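Local atomic coordinates of Sn-glycerol-3-phosphate ABC transporter substrate-binding protein UspB (Mycobacterium tuberculosis, PDB entry 4MFI), a protein that serves as the substrate-binding subunit of an ABC transporter and is specific for glycerophosphocholine, which it probably delivers to the membrane-bound permease. Residues E80-F85 and F106-S111; D101-F106 and G390-I395; A337-S340 and G344-P347. All coordinates share one frame; numbering follows the deposited sequence.

How the contacts relate
Contacts 1 and 2 have centres about 11 Å apart and share helix 104-110: the turn leading into it carries contact 2 (Arg-103), its body contact 1 (Phe-108). Their ranges overlap at Phe-106, and Ala-82 of contact 1 packs on Trp-104 of contact 2. Their segments alternate in sequence, so contact 2 ties the early part of the solute-binding fold to a helix near the C-terminus. Contact 3, which falls between the segments of contact 2 in sequence, joins 337-340 to 344-347 at the end of helix 333-343. Its centre is about 24 Å from theirs, across the chain's centre from contact 2. Two contacts thus gather round one helix; the third shapes a separate helix end.

Contact 1 (E80-F85 and F106-S111); sequences EVAQKF and FHFALS
Phe-85 and Phe-108 meet as a T-shaped aromatic pair, in which Phe-85 brings an edge down on the face of Phe-108. The ring planes stand at 64° to each other and the centroids are 4.8 Å apart. The leading atom is Phe-85 CD2, which sits over the centre of the Phe-108 ring and comes within 3.8 Å of Phe-108 CZ; CE2 follows it toward the CG and CD1 side. Such a meeting sets the weakly positive ring hydrogens of one phenylalanine against the electron-rich face of the other, so two aromatic residues suit a buried boundary that has no hydrogen bond across it. Phe-85 reaches over because its CG is anti to the backbone N (chi1 -177°). The two side chains run antiparallel past each other.

Both faces of the Phe-108 ring are occupied, by Phe-85 CD2 on one and by CD2 of His-107, its neighbour in sequence, on the other. At its rim lies Ala-82: the methyl CB is 4.0 Å from Phe-108 CE2, close to the ring plane, and the carbonyl O of Ala-82 is 3.5 Å from Phe-108 CZ. The small alanine lets the ring tip come this close to the helix backbone.

Helix 78-88 connects the parallel strands 69-73 and 97-101, a beta-alpha-beta crossover of the periplasmic-binding-protein-type fold, and the contact packs it on the next helix, 104-110. Phe-108 also rests on Leu-100 of strand 97-101, and Phe-85 reaches the loop residues Pro-95 and Pro-312.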
ATOM      1  N   GLU A  80       7.681   8.752 -11.324  1.00  9.87           N
ATOM      2  CA  GLU A  80       7.712   9.683 -12.446  1.00 10.77           C
ATOM      3  C   GLU A  80       6.705  10.816 -12.270  1.00  9.75           C
ATOM      4  O   GLU A  80       7.000  11.968 -12.604  1.00 11.38           O
ATOM      5  CB  GLU A  80       7.493   8.951 -13.773  1.00 12.65           C
ATOM      6  CG  GLU A  80       8.649   8.043 -14.155  1.00 15.91           C
ATOM      7  CD  GLU A  80       8.564   7.559 -15.587  1.00 19.64           C
ATOM      8  OE1 GLU A  80       7.583   7.916 -16.288  1.00 19.28           O
ATOM      9  OE2 GLU A  80       9.484   6.822 -16.008  1.00 24.09           O
ATOM     10  N   VAL A  81       5.525  10.505 -11.739  1.00  9.95           N
ATOM     11  CA  VAL A  81       4.546  11.555 -11.471  1.00  9.65           C
ATOM     12  C   VAL A  81       5.126  12.556 -10.480  1.00  8.74           C
ATOM     13  O   VAL A  81       4.983  13.767 -10.654  1.00 10.03           O
ATOM     14  CB  VAL A  81       3.224  10.988 -10.931  1.00  9.92           C
ATOM     15  CG1 VAL A  81       2.264  12.115 -10.570  1.00  9.50           C
ATOM     16  CG2 VAL A  81       2.591  10.067 -11.963  1.00 12.73           C
ATOM     17  N   ALA A  82       5.794  12.045  -9.450  1.00  9.05           N
ATOM     18  CA  ALA A  82       6.376  12.906  -8.434  1.00  8.95           C
ATOM     19  C   ALA A  82       7.417  13.863  -9.027  1.00  8.97           C
ATOM     20  O   ALA A  82       7.438  15.046  -8.672  1.00  9.52           O
ATOM     21  CB  ALA A  82       6.973  12.078  -7.312  1.00 10.96           C
ATOM     22  N   GLN A  83       8.285  13.367  -9.913  1.00 10.43           N
ATOM     23  CA  GLN A  83       9.286  14.240 -10.531  1.00 10.02           C
ATOM     24  C   GLN A  83       8.650  15.284 -11.444  1.00 10.22           C
ATOM     25  O   GLN A  83       9.093  16.434 -11.488  1.00 12.70           O
ATOM     26  CB  GLN A  83      10.346  13.444 -11.291  1.00 12.16           C
ATOM     27  CG  GLN A  83      11.165  12.502 -10.413  1.00 15.41           C
ATOM     28  CD  GLN A  83      11.841  13.191  -9.232  1.00 19.30           C
ATOM     29  OE1 GLN A  83      12.060  14.403  -9.236  1.00 22.92           O
ATOM     30  NE2 GLN A  83      12.187  12.410  -8.219  1.00 22.01           N
ATOM     31  N   LYS A  84       7.612  14.888 -12.175  1.00 10.35           N
ATOM     32  CA  LYS A  84       6.933  15.835 -13.048  1.00 10.51           C
ATOM     33  C   LYS A  84       6.288  16.937 -12.207  1.00 10.28           C
ATOM     34  O   LYS A  84       6.371  18.124 -12.551  1.00 11.03           O
ATOM     35  CB  LYS A  84       5.897  15.118 -13.915  1.00 11.07           C
ATOM     36  CG  LYS A  84       5.312  15.979 -15.026  1.00 13.30           C
ATOM     37  CD  LYS A  84       4.187  15.236 -15.739  1.00 17.52           C
ATOM     38  CE  LYS A  84       3.510  16.097 -16.795  1.00 21.44           C
ATOM     39  NZ  LYS A  84       4.435  16.434 -17.912  1.00 25.00           N
ATOM     40  N   PHE A  85       5.676  16.546 -11.089  1.00  9.97           N
ATOM     41  CA  PHE A  85       5.092  17.509 -10.162  1.00 10.21           C
ATOM     42  C   PHE A  85       6.167  18.432  -9.590  1.00 10.94           C
ATOM     43  O   PHE A  85       6.000  19.650  -9.571  1.00 10.82           O
ATOM     44  CB  PHE A  85       4.347  16.774  -9.040  1.00  9.42           C
ATOM     45  CG  PHE A  85       3.637  17.685  -8.067  1.00  9.39           C
ATOM     46  CD1 PHE A  85       2.874  18.756  -8.513  1.00 10.71           C
ATOM     47  CD2 PHE A  85       3.704  17.438  -6.699  1.00 10.33           C
ATOM     48  CE1 PHE A  85       2.209  19.578  -7.606  1.00 10.64           C
ATOM     49  CE2 PHE A  85       3.045  18.249  -5.795  1.00 10.30           C
ATOM     50  CZ  PHE A  85       2.296  19.326  -6.247  1.00 10.46           C
ATOM     51  N   PHE A 106       3.913  12.784   1.685  1.00  6.00           N
ATOM     52  CA  PHE A 106       4.435  13.505   2.848  1.00  5.42           C
ATOM     53  C   PHE A 106       5.609  14.389   2.451  1.00  6.21           C
ATOM     54  O   PHE A 106       5.761  15.490   2.976  1.00  7.21           O
ATOM     55  CB  PHE A 106       4.843  12.559   3.978  1.00  7.42           C
ATOM     56  CG  PHE A 106       5.367  13.271   5.201  1.00  7.62           C
ATOM     57  CD1 PHE A 106       4.492  13.805   6.136  1.00  9.73           C
ATOM     58  CD2 PHE A 106       6.734  13.409   5.414  1.00  8.85           C
ATOM     59  CE1 PHE A 106       4.968  14.463   7.264  1.00  9.67           C
ATOM     60  CE2 PHE A 106       7.213  14.070   6.536  1.00 10.53           C
ATOM     61  CZ  PHE A 106       6.331  14.598   7.463  1.00 10.58           C
ATOM     62  N   HIS A 107       6.446  13.902   1.537  1.00  6.47           N
ATOM     63  CA  HIS A 107       7.537  14.717   1.022  1.00  6.30           C
ATOM     64  C   HIS A 107       7.026  16.074   0.545  1.00  7.56           C
ATOM     65  O   HIS A 107       7.577  17.128   0.884  1.00  8.54           O
ATOM     66  CB  HIS A 107       8.247  14.003  -0.119  1.00  7.28           C
ATOM     67  CG  HIS A 107       9.201  14.877  -0.854  1.00  7.41           C
ATOM     68  ND1 HIS A 107      10.474  15.143  -0.395  1.00  9.66           N
ATOM     69  CD2 HIS A 107       9.056  15.582  -2.003  1.00  8.21           C
ATOM     70  CE1 HIS A 107      11.078  15.957  -1.240  1.00 10.18           C
ATOM     71  NE2 HIS A 107      10.238  16.244  -2.221  1.00 10.39           N
ATOM     72  N   PHE A 108       5.950  16.054  -0.232  1.00  7.60           N
ATOM     73  CA  PHE A 108       5.379  17.302  -0.720  1.00  7.39           C
ATOM     74  C   PHE A 108       4.595  18.078   0.342  1.00  7.29           C
ATOM     75  O   PHE A 108       4.674  19.305   0.388  1.00  9.01           O
ATOM     76  CB  PHE A 108       4.537  17.043  -1.969  1.00  6.94           C
ATOM     77  CG  PHE A 108       5.355  16.642  -3.160  1.00  6.78           C
ATOM     78  CD1 PHE A 108       6.248  17.539  -3.733  1.00  8.34           C
ATOM     79  CD2 PHE A 108       5.256  15.366  -3.697  1.00  7.81           C
ATOM     80  CE1 PHE A 108       7.013  17.179  -4.833  1.00  8.84           C
ATOM     81  CE2 PHE A 108       6.024  14.994  -4.799  1.00  8.45           C
ATOM     82  CZ  PHE A 108       6.905  15.904  -5.365  1.00  7.66           C
ATOM     83  N   ALA A 109       3.844  17.377   1.191  1.00  7.15           N
ATOM     84  CA  ALA A 109       3.099  18.044   2.257  1.00  8.10           C
ATOM     85  C   ALA A 109       4.039  18.807   3.188  1.00  8.78           C
ATOM     86  O   ALA A 109       3.776  19.961   3.542  1.00  9.97           O
ATOM     87  CB  ALA A 109       2.274  17.047   3.049  1.00  8.14           C
ATOM     88  N   LEU A 110       5.140  18.165   3.574  1.00  8.26           N
ATOM     89  CA  LEU A 110       6.111  18.793   4.467  1.00  9.12           C
ATOM     90  C   LEU A 110       6.724  20.042   3.842  1.00 11.05           C
ATOM     91  O   LEU A 110       7.037  21.014   4.544  1.00 13.51           O
ATOM     92  CB  LEU A 110       7.215  17.799   4.833  1.00 10.22           C
ATOM     93  CG  LEU A 110       8.286  18.311   5.797  1.00 10.64           C
ATOM     94  CD1 LEU A 110       7.668  18.624   7.140  1.00 14.16           C
ATOM     95  CD2 LEU A 110       9.397  17.293   5.949  1.00 12.85           C
ATOM     96  N   SER A 111       6.882  20.026   2.521  1.00 11.97           N
ATOM     97  CA  SER A 111       7.471  21.162   1.813  1.00 13.42           C
ATOM     98  C   SER A 111       6.501  22.335   1.646  1.00 14.42           C
ATOM     99  O   SER A 111       6.892  23.407   1.181  1.00 16.98           O
ATOM    100  CB  SER A 111       8.029  20.731   0.450  1.00 16.18           C
ATOM    101  OG  SER A 111       7.001  20.433  -0.471  1.00 19.80           O
TER

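Contact 2 (D101-F106 and G390-I395); sequences DDRWWF and GGDRII
The guanidinium of Arg-103 has a carboxylate at two places along its edge: Asp-392 from the other segment and Asp-101 from its own. Across the contact, Arg-103 NH1 donates to Asp-392 OD2 at 3.0 Å, a salt bridge whose hydrogen bond is bent to 140°. The oxygen is met on its syn side but lies tilted from the guanidinium plane, and the two flat groups are turned 72° against each other, so a single N-H makes the bridge and no paired, coplanar grip forms. Arg-103 CD is also close, 3.2 Å from Asp-392 OD2. Asp-392 has its CG between the backbone N and the carbonyl carbon (chi1 62°), and an acidic side chain in the first turn of a helix is favourably placed for its negative charge.

Asp-101 holds the other end of the group more squarely. Arg-103 NH2 reaches Asp-101 OD2 at 2.8 Å in the guanidinium plane, where it meets the syn lone pair of OD2, with NE adding a weak bond to the same oxygen. The arginine chain bends at chi3, which turns its head back toward Asp-101 while NH1 stays directed at Asp-392. An arginine suits this place because its several N-H groups serve acceptors in different directions.

Asp-101 OD1 has a separate task, capping the coming helix: it accepts from Trp-104 N at 2.8 Å, nearly along the C-O direction, and from Arg-103 N, which approaches from above the carboxylate plane.

Asp-101, Asp-102, Arg-103 and Asp-392 form a salt-bridge network joining parts of the chain about 284 residues apart: the turn between strand 97-101 and helix 104-110, and the start of helix 391-405. Asp-79 of helix 78-88 also bridges to Arg-103, while Asp-102 binds Arg-385 of helix 383-386.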
ATOM      1  N   ASP A 101       2.016   8.756  -4.162  1.00  5.79           N
ATOM      2  CA  ASP A 101       2.035   7.480  -3.441  1.00  5.51           C
ATOM      3  C   ASP A 101       2.256   7.627  -1.937  1.00  5.73           C
ATOM      4  O   ASP A 101       2.328   8.745  -1.404  1.00  6.31           O
ATOM      5  CB  ASP A 101       2.959   6.419  -4.087  1.00  6.54           C
ATOM      6  CG  ASP A 101       4.444   6.612  -3.786  1.00  7.44           C
ATOM      7  OD1 ASP A 101       4.836   7.448  -2.953  1.00  7.82           O
ATOM      8  OD2 ASP A 101       5.249   5.869  -4.382  1.00 10.67           O
ATOM      9  N   ASP A 102       2.363   6.486  -1.268  1.00  5.79           N
ATOM     10  CA  ASP A 102       2.471   6.433   0.188  1.00  5.03           C
ATOM     11  C   ASP A 102       3.716   7.100   0.772  1.00  4.64           C
ATOM     12  O   ASP A 102       3.740   7.404   1.962  1.00  5.81           O
ATOM     13  CB  ASP A 102       2.331   4.984   0.698  1.00  5.67           C
ATOM     14  CG  ASP A 102       3.361   4.017   0.112  1.00  7.38           C
ATOM     15  OD1 ASP A 102       3.981   4.311  -0.928  1.00  8.79           O
ATOM     16  OD2 ASP A 102       3.525   2.918   0.693  1.00  7.67           O
ATOM     17  N   ARG A 103       4.730   7.337  -0.060  1.00  5.49           N
ATOM     18  CA  ARG A 103       5.976   7.956   0.385  1.00  7.07           C
ATOM     19  C   ARG A 103       6.064   9.396  -0.095  1.00  6.87           C
ATOM     20  O   ARG A 103       6.533  10.281   0.616  1.00  9.63           O
ATOM     21  CB  ARG A 103       7.180   7.173  -0.149  1.00  6.96           C
ATOM     22  CG  ARG A 103       7.164   5.692   0.203  1.00  8.51           C
ATOM     23  CD  ARG A 103       7.994   4.874  -0.776  1.00  9.04           C
ATOM     24  NE  ARG A 103       7.626   5.186  -2.158  1.00  8.10           N
ATOM     25  CZ  ARG A 103       8.467   5.183  -3.188  1.00  7.83           C
ATOM     26  NH1 ARG A 103       9.749   4.854  -3.015  1.00  8.99           N
ATOM     27  NH2 ARG A 103       8.025   5.513  -4.397  1.00 10.36           N
ATOM     28  N   TRP A 104       5.606   9.636  -1.314  1.00  6.30           N
ATOM     29  CA  TRP A 104       5.764  10.957  -1.900  1.00  5.37           C
ATOM     30  C   TRP A 104       4.814  12.008  -1.333  1.00  5.93           C
ATOM     31  O   TRP A 104       5.160  13.189  -1.306  1.00  7.38           O
ATOM     32  CB  TRP A 104       5.621  10.891  -3.417  1.00  6.85           C
ATOM     33  CG  TRP A 104       6.844  10.394  -4.138  1.00  6.19           C
ATOM     34  CD1 TRP A 104       7.006   9.181  -4.756  1.00  6.83           C
ATOM     35  CD2 TRP A 104       8.074  11.103  -4.327  1.00  6.95           C
ATOM     36  NE1 TRP A 104       8.262   9.098  -5.316  1.00  7.93           N
ATOM     37  CE2 TRP A 104       8.934  10.266  -5.073  1.00  7.17           C
ATOM     38  CE3 TRP A 104       8.531  12.368  -3.945  1.00  7.96           C
ATOM     39  CZ2 TRP A 104      10.219  10.654  -5.440  1.00  7.74           C
ATOM     40  CZ3 TRP A 104       9.807  12.755  -4.312  1.00  9.06           C
ATOM     41  CH2 TRP A 104      10.641  11.898  -5.048  1.00  8.68           C
ATOM     42  N   TRP A 105       3.625  11.613  -0.883  1.00  6.05           N
ATOM     43  CA  TRP A 105       2.683  12.639  -0.432  1.00  6.63           C
ATOM     44  C   TRP A 105       3.255  13.450   0.734  1.00  6.18           C
ATOM     45  O   TRP A 105       3.133  14.679   0.747  1.00  7.06           O
ATOM     46  CB  TRP A 105       1.285  12.073  -0.125  1.00  5.95           C
ATOM     47  CG  TRP A 105       1.143  11.431   1.229  1.00  4.29           C
ATOM     48  CD1 TRP A 105       1.155  10.094   1.504  1.00  5.91           C
ATOM     49  CD2 TRP A 105       0.947  12.099   2.486  1.00  4.67           C
ATOM     50  NE1 TRP A 105       0.987   9.888   2.850  1.00  5.54           N
ATOM     51  CE2 TRP A 105       0.857  11.101   3.478  1.00  5.75           C
ATOM     52  CE3 TRP A 105       0.841  13.443   2.869  1.00  5.93           C
ATOM     53  CZ2 TRP A 105       0.675  11.399   4.829  1.00  5.98           C
ATOM     54  CZ3 TRP A 105       0.657  13.744   4.218  1.00  6.61           C
ATOM     55  CH2 TRP A 105       0.575  12.724   5.181  1.00  6.50           C
ATOM     56  N   PHE A 106       3.913  12.784   1.685  1.00  6.00           N
ATOM     57  CA  PHE A 106       4.435  13.505   2.848  1.00  5.42           C
ATOM     58  C   PHE A 106       5.609  14.389   2.451  1.00  6.21           C
ATOM     59  O   PHE A 106       5.761  15.490   2.976  1.00  7.21           O
ATOM     60  CB  PHE A 106       4.843  12.559   3.978  1.00  7.42           C
ATOM     61  CG  PHE A 106       5.367  13.271   5.201  1.00  7.62           C
ATOM     62  CD1 PHE A 106       4.492  13.805   6.136  1.00  9.73           C
ATOM     63  CD2 PHE A 106       6.734  13.409   5.414  1.00  8.85           C
ATOM     64  CE1 PHE A 106       4.968  14.463   7.264  1.00  9.67           C
ATOM     65  CE2 PHE A 106       7.213  14.070   6.536  1.00 10.53           C
ATOM     66  CZ  PHE A 106       6.331  14.598   7.463  1.00 10.58           C
ATOM     67  N   GLY A 390      13.801   7.812   1.617  1.00  6.43           N
ATOM     68  CA  GLY A 390      14.426   6.541   1.292  1.00  6.77           C
ATOM     69  C   GLY A 390      14.287   5.421   2.316  1.00  6.23           C
ATOM     70  O   GLY A 390      14.894   4.365   2.148  1.00  7.75           O
ATOM     71  N   GLY A 391      13.496   5.625   3.367  1.00  6.30           N
ATOM     72  CA  GLY A 391      13.414   4.635   4.426  1.00  5.85           C
ATOM     73  C   GLY A 391      12.954   3.270   3.933  1.00  4.71           C
ATOM     74  O   GLY A 391      13.462   2.223   4.367  1.00  5.75           O
ATOM     75  N   ASP A 392      11.984   3.274   3.026  1.00  5.59           N
ATOM     76  CA  ASP A 392      11.539   2.029   2.417  1.00  5.89           C
ATOM     77  C   ASP A 392      12.676   1.286   1.729  1.00  5.47           C
ATOM     78  O   ASP A 392      12.811   0.075   1.882  1.00  5.80           O
ATOM     79  CB  ASP A 392      10.402   2.282   1.424  1.00  7.61           C
ATOM     80  CG  ASP A 392      10.808   3.177   0.272  1.00  8.75           C
ATOM     81  OD1 ASP A 392      11.453   4.219   0.520  1.00  8.82           O
ATOM     82  OD2 ASP A 392      10.489   2.836  -0.892  1.00 10.53           O
ATOM     83  N   ARG A 393      13.510   2.019   0.995  1.00  4.84           N
ATOM     84  CA  ARG A 393      14.571   1.402   0.211  1.00  4.23           C
ATOM     85  C   ARG A 393      15.732   0.932   1.090  1.00  4.05           C
ATOM     86  O   ARG A 393      16.319  -0.132   0.858  1.00  6.13           O
ATOM     87  CB  ARG A 393      15.075   2.382  -0.853  1.00  5.33           C
ATOM     88  CG  ARG A 393      13.982   2.922  -1.796  1.00  7.18           C
ATOM     89  CD  ARG A 393      13.288   1.832  -2.601  1.00  9.91           C
ATOM     90  NE  ARG A 393      14.242   0.956  -3.284  1.00 11.76           N
ATOM     91  CZ  ARG A 393      13.895  -0.013  -4.127  1.00 17.23           C
ATOM     92  NH1 ARG A 393      12.614  -0.225  -4.409  1.00 18.14           N
ATOM     93  NH2 ARG A 393      14.826  -0.772  -4.691  1.00 19.38           N
ATOM     94  N   ILE A 394      16.067   1.738   2.089  1.00  5.35           N
ATOM     95  CA  ILE A 394      17.166   1.412   2.994  1.00  5.14           C
ATOM     96  C   ILE A 394      16.799   0.225   3.895  1.00  5.60           C
ATOM     97  O   ILE A 394      17.590  -0.706   4.072  1.00  6.40           O
ATOM     98  CB  ILE A 394      17.565   2.650   3.830  1.00  6.03           C
ATOM     99  CG1 ILE A 394      18.110   3.747   2.905  1.00  7.49           C
ATOM    100  CG2 ILE A 394      18.567   2.283   4.916  1.00  8.96           C
ATOM    101  CD1 ILE A 394      18.286   5.098   3.586  1.00 10.33           C
ATOM    102  N   ILE A 395      15.593   0.235   4.455  1.00  4.17           N
ATOM    103  CA  ILE A 395      15.136  -0.913   5.238  1.00  4.66           C
ATOM    104  C   ILE A 395      15.043  -2.175   4.370  1.00  4.88           C
ATOM    105  O   ILE A 395      15.472  -3.259   4.785  1.00  5.83           O
ATOM    106  CB  ILE A 395      13.799  -0.613   5.944  1.00  4.58           C
ATOM    107  CG1 ILE A 395      14.006   0.493   6.991  1.00  6.08           C
ATOM    108  CG2 ILE A 395      13.236  -1.870   6.595  1.00  6.90           C
ATOM    109  CD1 ILE A 395      12.713   1.092   7.550  1.00  7.41           C
TER

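Contact 3 (A337-S340 and G344-P347); sequences AYFS and GYLP
Ser-340 turns its side chain onto the backbone of the segment that follows its own helix. Its CB lies 3.1 Å from Tyr-345 O and also touches CD of Pro-347. One atom further out, OG donates to the same carbonyl, the bond from Ser-340 OG to Tyr-345 O measuring 2.6 Å, and the hydroxyl lies in the carbonyl plane. With OG anti to the backbone N (chi1 175°), it lies beside its own carbonyl carbon and faces the chain that follows the helix. Ser-340 OG also lies against the proline ring, 3.3 Å from Pro-347 CD. A serine fits because it is small enough to sit against the proline and still satisfies a main-chain oxygen.

The backbone adds a second link, Gly-344 N to Ser-340 O at 2.9 Å, which closes the last turn of the helix. Gly-344 then leaves helical geometry with positive phi (93°), a conformation in which a CB would press on the preceding carbonyl oxygen, and glycine has none. Beside these bonds, Phe-339 and Tyr-345 run alongside each other and touch through Phe-339 CE2 and Tyr-345 CD2, 3.9 Å apart.

The two hydrogen bonds and the aromatic contact join the end of helix 333-343 to the loop that follows it. Both aromatic side chains pack on Ala-151 of strand 144-160, Leu-346 forms backbone hydrogen bonds with Arg-152, and Pro-347 rests on Leu-372 of helix 366-374.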
ATOM      1  N   ALA A 337     -16.118   1.586  -6.238  1.00 10.45           N
ATOM      2  CA  ALA A 337     -16.482   0.205  -6.544  1.00 10.81           C
ATOM      3  C   ALA A 337     -16.157  -0.112  -7.999  1.00 11.15           C
ATOM      4  O   ALA A 337     -15.537  -1.136  -8.296  1.00 11.68           O
ATOM      5  CB  ALA A 337     -17.957  -0.042  -6.259  1.00 11.33           C
ATOM      6  N   TYR A 338     -16.566   0.777  -8.902  1.00 10.87           N
ATOM      7  CA  TYR A 338     -16.252   0.626 -10.320  1.00 11.66           C
ATOM      8  C   TYR A 338     -14.746   0.559 -10.577  1.00 10.55           C
ATOM      9  O   TYR A 338     -14.264  -0.335 -11.288  1.00 12.05           O
ATOM     10  CB  TYR A 338     -16.880   1.757 -11.142  1.00 12.07           C
ATOM     11  CG  TYR A 338     -16.398   1.791 -12.572  1.00 14.93           C
ATOM     12  CD1 TYR A 338     -16.891   0.896 -13.513  1.00 16.99           C
ATOM     13  CD2 TYR A 338     -15.434   2.708 -12.976  1.00 15.52           C
ATOM     14  CE1 TYR A 338     -16.440   0.920 -14.820  1.00 18.27           C
ATOM     15  CE2 TYR A 338     -14.979   2.743 -14.274  1.00 18.41           C
ATOM     16  CZ  TYR A 338     -15.480   1.849 -15.193  1.00 19.46           C
ATOM     17  OH  TYR A 338     -15.020   1.886 -16.487  1.00 22.82           O
ATOM     18  N   PHE A 339     -14.002   1.499  -9.996  1.00 10.63           N
ATOM     19  CA  PHE A 339     -12.557   1.532 -10.171  1.00 10.61           C
ATOM     20  C   PHE A 339     -11.926   0.222  -9.698  1.00  9.64           C
ATOM     21  O   PHE A 339     -11.058  -0.343 -10.377  1.00 10.31           O
ATOM     22  CB  PHE A 339     -11.960   2.723  -9.415  1.00  9.56           C
ATOM     23  CG  PHE A 339     -10.517   2.991  -9.741  1.00  9.64           C
ATOM     24  CD1 PHE A 339     -10.161   3.581 -10.949  1.00 11.64           C
ATOM     25  CD2 PHE A 339      -9.518   2.692  -8.826  1.00 11.09           C
ATOM     26  CE1 PHE A 339      -8.832   3.846 -11.248  1.00 12.37           C
ATOM     27  CE2 PHE A 339      -8.184   2.951  -9.120  1.00 11.74           C
ATOM     28  CZ  PHE A 339      -7.845   3.529 -10.337  1.00 12.84           C
ATOM     29  N   SER A 340     -12.380  -0.262  -8.546  1.00 11.23           N
ATOM     30  CA  SER A 340     -11.909  -1.529  -7.986  1.00 11.53           C
ATOM     31  C   SER A 340     -12.172  -2.705  -8.926  1.00 12.19           C
ATOM     32  O   SER A 340     -11.290  -3.530  -9.165  1.00 13.00           O
ATOM     33  CB  SER A 340     -12.578  -1.787  -6.630  1.00 12.49           C
ATOM     34  OG  SER A 340     -12.219  -3.060  -6.119  1.00 13.21           O
ATOM     35  N   GLY A 344      -8.490  -3.886  -9.824  1.00  9.78           N
ATOM     36  CA  GLY A 344      -7.973  -4.750  -8.778  1.00  9.46           C
ATOM     37  C   GLY A 344      -7.554  -4.011  -7.522  1.00 10.52           C
ATOM     38  O   GLY A 344      -7.209  -4.644  -6.518  1.00 11.77           O
ATOM     39  N   TYR A 345      -7.571  -2.679  -7.566  1.00  9.11           N
ATOM     40  CA  TYR A 345      -7.400  -1.894  -6.347  1.00  7.27           C
ATOM     41  C   TYR A 345      -8.638  -2.067  -5.474  1.00  7.19           C
ATOM     42  O   TYR A 345      -9.664  -2.567  -5.937  1.00 11.43           O
ATOM     43  CB  TYR A 345      -7.110  -0.417  -6.661  1.00  8.32           C
ATOM     44  CG  TYR A 345      -5.745  -0.250  -7.268  1.00  8.77           C
ATOM     45  CD1 TYR A 345      -4.601  -0.425  -6.498  1.00 11.93           C
ATOM     46  CD2 TYR A 345      -5.589   0.043  -8.617  1.00 10.38           C
ATOM     47  CE1 TYR A 345      -3.341  -0.304  -7.051  1.00 13.97           C
ATOM     48  CE2 TYR A 345      -4.331   0.169  -9.175  1.00 12.01           C
ATOM     49  CZ  TYR A 345      -3.213  -0.008  -8.391  1.00 13.86           C
ATOM     50  OH  TYR A 345      -1.959   0.112  -8.945  1.00 18.54           O
ATOM     51  N   LEU A 346      -8.539  -1.676  -4.211  1.00  7.24           N
ATOM     52  CA  LEU A 346      -9.597  -1.941  -3.244  1.00  7.77           C
ATOM     53  C   LEU A 346     -10.551  -0.752  -3.126  1.00  7.78           C
ATOM     54  O   LEU A 346     -10.118   0.398  -3.191  1.00 10.45           O
ATOM     55  CB  LEU A 346      -8.973  -2.263  -1.883  1.00  9.42           C
ATOM     56  CG  LEU A 346      -7.976  -3.427  -1.913  1.00  8.99           C
ATOM     57  CD1 LEU A 346      -7.324  -3.645  -0.556  1.00 11.72           C
ATOM     58  CD2 LEU A 346      -8.661  -4.697  -2.399  1.00 12.50           C
ATOM     59  N   PRO A 347     -11.857  -1.017  -2.948  1.00  7.58           N
ATOM     60  CA  PRO A 347     -12.796   0.097  -2.756  1.00  7.92           C
ATOM     61  C   PRO A 347     -12.418   0.906  -1.518  1.00  7.20           C
ATOM     62  O   PRO A 347     -12.118   0.318  -0.472  1.00  9.08           O
ATOM     63  CB  PRO A 347     -14.149  -0.606  -2.555  1.00  9.84           C
ATOM     64  CG  PRO A 347     -13.968  -1.981  -3.140  1.00 10.86           C
ATOM     65  CD  PRO A 347     -12.526  -2.326  -2.917  1.00  9.05           C
TER